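Local coordinates for arginine 3rd transport system periplasmic binding protein (Legionella pneumophila subsp. pneumophila str. Philadelphia 1, PDB 3KZG) that probably binds arginine in the periplasm as the solute-binding component of an amino-acid uptake system, at residues F29-R40 with D218-F229. Sequence-based numbering, arbitrary orientation.
Sequences FDIDLMQEICRR and DGTYLRLYSEYF
The ring of Phe29 takes the edge of Phe229 over one face, CE2 of Phe229 standing 3.5 Å above the ring plane near its centre, an edge-to-face pair with planes at 66°. Its own edge turns to the face of Tyr228 in an offset edge-to-face pair, Phe29 CD1 3.5 Å from Tyr228 CD2, while Phe29 CB sits over that face in a CH-pi contact, 3.8 Å from the ring centroid. With CG anti to the backbone N (chi1 -178°), Phe29 also brings CE1 to within 3.6 Å of Leu224 CG. Tyr228 OH donates to Asp32 OD2 (2.6 Å), reaching it from above the carboxylate plane. Between the two ends Leu224 lies with CD1 against Asp32 CB and CD2 against Leu33 N and CB. Farther along, Arg40 forms an end-on salt bridge, NH1 and NH2 both donating to Asp218 OD2, which receives NH1 (3.2 Å) on its syn lone pair; a second salt bridge, NE to Glu36 OE2, steadies the guanidinium. Asp218 OD1 accepts from Thr220 N in an Asx turn and from Thr220 OG1. The helices run antiparallel (166°), joining the C-terminal helix to the lobe where helix 29-40 packs on strands 4-13 and 44-50, with helix 202-217 alongside.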
loop_
_atom_site.group_PDB
_atom_site.type_symbol
_atom_site.label_atom_id
_atom_site.label_comp_id
_atom_site.label_asym_id
_atom_site.label_seq_id
_atom_site.Cartn_x
_atom_site.Cartn_y
_atom_site.Cartn_z
ATOM N N PHE A 29 -9.649 -13.887 -18.429
ATOM C CA PHE A 29 -8.612 -13.876 -17.405
ATOM C C PHE A 29 -7.521 -14.930 -17.613
ATOM O O PHE A 29 -6.339 -14.616 -17.495
ATOM C CB PHE A 29 -9.226 -14.066 -16.018
ATOM C CG PHE A 29 -8.219 -14.009 -14.906
ATOM C CD1 PHE A 29 -7.665 -12.800 -14.517
ATOM C CD2 PHE A 29 -7.808 -15.172 -14.265
ATOM C CE1 PHE A 29 -6.714 -12.739 -13.503
ATOM C CE2 PHE A 29 -6.853 -15.127 -13.247
ATOM C CZ PHE A 29 -6.307 -13.910 -12.867
ATOM N N ASP A 30 -7.904 -16.173 -17.909
ATOM C CA ASP A 30 -6.909 -17.232 -18.108
ATOM C C ASP A 30 -5.973 -16.905 -19.254
ATOM O O ASP A 30 -4.775 -17.182 -19.189
ATOM C CB ASP A 30 -7.573 -18.589 -18.395
ATOM C CG ASP A 30 -8.125 -19.247 -17.152
ATOM O OD1 ASP A 30 -7.634 -18.934 -16.050
ATOM O OD2 ASP A 30 -9.036 -20.094 -17.275
ATOM N N ILE A 31 -6.525 -16.315 -20.307
ATOM C CA ILE A 31 -5.724 -15.968 -21.468
ATOM C C ILE A 31 -4.653 -14.958 -21.091
ATOM O O ILE A 31 -3.474 -15.167 -21.376
ATOM C CB ILE A 31 -6.592 -15.370 -22.603
ATOM C CG1 ILE A 31 -7.749 -16.315 -22.941
ATOM C CG2 ILE A 31 -5.730 -15.098 -23.829
ATOM C CD1 ILE A 31 -7.343 -17.746 -23.232
ATOM N N ASP A 32 -5.069 -13.867 -20.450
ATOM C CA ASP A 32 -4.147 -12.814 -20.045
ATOM C C ASP A 32 -3.096 -13.312 -19.047
ATOM O O ASP A 32 -1.929 -12.920 -19.118
ATOM C CB ASP A 32 -4.902 -11.625 -19.427
ATOM C CG ASP A 32 -5.824 -10.911 -20.419
ATOM O OD1 ASP A 32 -5.604 -11.014 -21.646
ATOM O OD2 ASP A 32 -6.768 -10.227 -19.961
ATOM N N LEU A 33 -3.502 -14.170 -18.120
ATOM C CA LEU A 33 -2.558 -14.688 -17.134
ATOM C C LEU A 33 -1.475 -15.521 -17.809
ATOM O O LEU A 33 -0.283 -15.242 -17.670
ATOM C CB LEU A 33 -3.277 -15.541 -16.088
ATOM C CG LEU A 33 -2.338 -16.123 -15.032
ATOM C CD1 LEU A 33 -1.608 -14.987 -14.318
ATOM C CD2 LEU A 33 -3.116 -16.962 -14.050
HETATM N N MSE A 34 -1.905 -16.548 -18.535
HETATM C CA MSE A 34 -1.002 -17.447 -19.252
HETATM C C MSE A 34 -0.083 -16.652 -20.178
HETATM O O MSE A 34 1.122 -16.903 -20.245
HETATM C CB MSE A 34 -1.825 -18.454 -20.065
HETATM C CG MSE A 34 -1.046 -19.669 -20.582
HETATM SE SE MSE A 34 -0.117 -20.612 -19.174
HETATM C CE MSE A 34 -1.538 -21.770 -18.554
ATOM N N GLN A 35 -0.659 -15.686 -20.886
ATOM C CA GLN A 35 0.102 -14.840 -21.801
ATOM C C GLN A 35 1.272 -14.185 -21.068
ATOM O O GLN A 35 2.409 -14.216 -21.538
ATOM C CB GLN A 35 -0.809 -13.756 -22.383
ATOM C CG GLN A 35 -0.168 -12.873 -23.440
ATOM C CD GLN A 35 0.153 -13.627 -24.719
ATOM O OE1 GLN A 35 1.122 -14.387 -24.782
ATOM N NE2 GLN A 35 -0.668 -13.428 -25.746
ATOM N N GLU A 36 0.986 -13.599 -19.912
ATOM C CA GLU A 36 2.007 -12.932 -19.110
ATOM C C GLU A 36 3.071 -13.907 -18.583
ATOM O O GLU A 36 4.260 -13.589 -18.575
ATOM C CB GLU A 36 1.337 -12.191 -17.950
ATOM C CG GLU A 36 2.275 -11.476 -17.006
ATOM C CD GLU A 36 3.169 -10.476 -17.702
ATOM O OE1 GLU A 36 2.768 -9.957 -18.764
ATOM O OE2 GLU A 36 4.268 -10.197 -17.175
ATOM N N ILE A 37 2.641 -15.089 -18.146
ATOM C CA ILE A 37 3.571 -16.093 -17.639
ATOM C C ILE A 37 4.564 -16.517 -18.729
ATOM O O ILE A 37 5.750 -16.725 -18.456
ATOM C CB ILE A 37 2.816 -17.344 -17.122
ATOM C CG1 ILE A 37 2.028 -16.989 -15.856
ATOM C CG2 ILE A 37 3.795 -18.477 -16.840
ATOM C CD1 ILE A 37 1.188 -18.116 -15.314
ATOM N N CYS A 38 4.080 -16.639 -19.960
ATOM C CA CYS A 38 4.936 -17.035 -21.073
ATOM C C CYS A 38 6.005 -15.997 -21.404
ATOM O O CYS A 38 7.136 -16.363 -21.711
ATOM C CB CYS A 38 4.098 -17.330 -22.320
ATOM S SG CYS A 38 3.181 -18.875 -22.231
ATOM N N ARG A 39 5.674 -14.709 -21.340
ATOM C CA ARG A 39 6.681 -13.698 -21.649
ATOM C C ARG A 39 7.780 -13.708 -20.594
ATOM O O ARG A 39 8.946 -13.441 -20.893
ATOM C CB ARG A 39 6.064 -12.297 -21.752
ATOM C CG ARG A 39 5.470 -11.741 -20.475
ATOM C CD ARG A 39 4.951 -10.319 -20.703
ATOM N NE ARG A 39 6.031 -9.340 -20.795
ATOM C CZ ARG A 39 6.727 -8.893 -19.752
ATOM N NH1 ARG A 39 6.454 -9.334 -18.532
ATOM N NH2 ARG A 39 7.701 -8.011 -19.930
ATOM N N ARG A 40 7.400 -14.024 -19.359
ATOM C CA ARG A 40 8.354 -14.091 -18.261
ATOM C C ARG A 40 9.206 -15.342 -18.436
ATOM O O ARG A 40 10.335 -15.405 -17.966
ATOM C CB ARG A 40 7.615 -14.107 -16.918
ATOM C CG ARG A 40 7.026 -12.747 -16.574
ATOM C CD ARG A 40 6.140 -12.779 -15.340
ATOM N NE ARG A 40 5.546 -11.468 -15.107
ATOM C CZ ARG A 40 5.979 -10.588 -14.211
ATOM N NH1 ARG A 40 7.022 -10.872 -13.436
ATOM N NH2 ARG A 40 5.378 -9.412 -14.102
ATOM N N ASP A 218 5.399 -8.332 -7.429
ATOM C CA ASP A 218 5.576 -7.033 -8.079
ATOM C C ASP A 218 4.285 -6.310 -8.454
ATOM O O ASP A 218 4.325 -5.294 -9.149
ATOM C CB ASP A 218 6.479 -7.149 -9.320
ATOM C CG ASP A 218 5.879 -8.011 -10.420
ATOM O OD1 ASP A 218 4.637 -8.088 -10.527
ATOM O OD2 ASP A 218 6.659 -8.599 -11.194
ATOM N N GLY A 219 3.145 -6.828 -8.003
ATOM C CA GLY A 219 1.874 -6.184 -8.293
ATOM C C GLY A 219 1.213 -6.511 -9.620
ATOM O O GLY A 219 0.072 -6.122 -9.858
ATOM N N THR A 220 1.917 -7.217 -10.493
ATOM C CA THR A 220 1.350 -7.574 -11.788
ATOM C C THR A 220 0.108 -8.451 -11.612
ATOM O O THR A 220 -0.921 -8.223 -12.250
ATOM C CB THR A 220 2.372 -8.326 -12.653
ATOM O OG1 THR A 220 3.572 -7.549 -12.759
ATOM C CG2 THR A 220 1.809 -8.553 -14.051
ATOM N N TYR A 221 0.202 -9.445 -10.736
ATOM C CA TYR A 221 -0.921 -10.340 -10.494
ATOM C C TYR A 221 -2.134 -9.609 -9.939
ATOM O O TYR A 221 -3.253 -9.825 -10.398
ATOM C CB TYR A 221 -0.523 -11.465 -9.534
ATOM C CG TYR A 221 -1.703 -12.268 -9.030
ATOM C CD1 TYR A 221 -2.351 -11.917 -7.849
ATOM C CD2 TYR A 221 -2.202 -13.345 -9.763
ATOM C CE1 TYR A 221 -3.472 -12.615 -7.407
ATOM C CE2 TYR A 221 -3.325 -14.054 -9.331
ATOM C CZ TYR A 221 -3.954 -13.679 -8.154
ATOM O OH TYR A 221 -5.078 -14.348 -7.729
ATOM N N LEU A 222 -1.910 -8.748 -8.950
ATOM C CA LEU A 222 -3.000 -8.000 -8.335
ATOM C C LEU A 222 -3.715 -7.124 -9.353
ATOM O O LEU A 222 -4.947 -7.099 -9.400
ATOM C CB LEU A 222 -2.476 -7.131 -7.191
ATOM C CG LEU A 222 -3.539 -6.338 -6.418
ATOM C CD1 LEU A 222 -4.610 -7.287 -5.890
ATOM C CD2 LEU A 222 -2.890 -5.593 -5.267
ATOM N N ARG A 223 -2.940 -6.416 -10.171
ATOM C CA ARG A 223 -3.511 -5.542 -11.184
ATOM C C ARG A 223 -4.422 -6.314 -12.132
ATOM O O ARG A 223 -5.558 -5.913 -12.381
ATOM C CB ARG A 223 -2.403 -4.841 -11.975
ATOM C CG ARG A 223 -2.934 -3.845 -13.003
ATOM C CD ARG A 223 -1.831 -2.995 -13.631
ATOM N NE ARG A 223 -0.855 -3.792 -14.370
ATOM C CZ ARG A 223 0.274 -4.269 -13.853
ATOM N NH1 ARG A 223 0.584 -4.028 -12.585
ATOM N NH2 ARG A 223 1.091 -4.994 -14.606
ATOM N N LEU A 224 -3.938 -7.436 -12.651
ATOM C CA LEU A 224 -4.750 -8.227 -13.565
ATOM C C LEU A 224 -5.990 -8.768 -12.862
ATOM O O LEU A 224 -7.114 -8.616 -13.347
ATOM C CB LEU A 224 -3.937 -9.386 -14.128
ATOM C CG LEU A 224 -4.696 -10.286 -15.100
ATOM C CD1 LEU A 224 -5.116 -9.480 -16.335
ATOM C CD2 LEU A 224 -3.807 -11.462 -15.489
ATOM N N TYR A 225 -5.781 -9.395 -11.710
ATOM C CA TYR A 225 -6.879 -9.962 -10.946
ATOM C C TYR A 225 -7.978 -8.939 -10.656
ATOM O O TYR A 225 -9.168 -9.229 -10.812
ATOM C CB TYR A 225 -6.358 -10.525 -9.623
ATOM C CG TYR A 225 -7.413 -11.232 -8.817
ATOM C CD1 TYR A 225 -7.651 -12.595 -8.984
ATOM C CD2 TYR A 225 -8.202 -10.530 -7.902
ATOM C CE1 TYR A 225 -8.653 -13.240 -8.252
ATOM C CE2 TYR A 225 -9.196 -11.160 -7.181
ATOM C CZ TYR A 225 -9.418 -12.511 -7.357
ATOM O OH TYR A 225 -10.416 -13.122 -6.637
ATOM N N SER A 226 -7.577 -7.743 -10.236
ATOM C CA SER A 226 -8.536 -6.702 -9.899
ATOM C C SER A 226 -9.327 -6.213 -11.106
ATOM O O SER A 226 -10.492 -5.849 -10.975
ATOM C CB SER A 226 -7.825 -5.527 -9.213
ATOM O OG SER A 226 -6.901 -4.898 -10.083
ATOM N N GLU A 227 -8.700 -6.217 -12.280
ATOM C CA GLU A 227 -9.374 -5.775 -13.505
ATOM C C GLU A 227 -10.567 -6.674 -13.825
ATOM O O GLU A 227 -11.544 -6.235 -14.426
ATOM C CB GLU A 227 -8.408 -5.798 -14.699
ATOM C CG GLU A 227 -7.163 -4.937 -14.545
ATOM C CD GLU A 227 -6.294 -4.931 -15.792
ATOM O OE1 GLU A 227 -6.686 -4.295 -16.796
ATOM O OE2 GLU A 227 -5.218 -5.570 -15.774
ATOM N N TYR A 228 -10.479 -7.933 -13.412
ATOM C CA TYR A 228 -11.528 -8.904 -13.674
ATOM C C TYR A 228 -12.482 -9.168 -12.525
ATOM O O TYR A 228 -13.687 -9.251 -12.728
ATOM C CB TYR A 228 -10.915 -10.246 -14.077
ATOM C CG TYR A 228 -10.491 -10.346 -15.517
ATOM C CD1 TYR A 228 -11.387 -10.762 -16.501
ATOM C CD2 TYR A 228 -9.192 -10.026 -15.900
ATOM C CE1 TYR A 228 -10.997 -10.860 -17.834
ATOM C CE2 TYR A 228 -8.791 -10.116 -17.223
ATOM C CZ TYR A 228 -9.694 -10.535 -18.187
ATOM O OH TYR A 228 -9.277 -10.641 -19.497
ATOM N N PHE A 229 -11.947 -9.297 -11.317
ATOM C CA PHE A 229 -12.776 -9.639 -10.174
ATOM C C PHE A 229 -12.848 -8.580 -9.070
ATOM O O PHE A 229 -12.287 -7.479 -9.246
ATOM C CB PHE A 229 -12.270 -10.972 -9.610
ATOM C CG PHE A 229 -11.886 -11.972 -10.681
ATOM C CD1 PHE A 229 -12.859 -12.563 -11.489
ATOM C CD2 PHE A 229 -10.546 -12.295 -10.905
ATOM C CE1 PHE A 229 -12.503 -13.457 -12.505
ATOM C CE2 PHE A 229 -10.179 -13.187 -11.918
ATOM C CZ PHE A 229 -11.158 -13.767 -12.719
#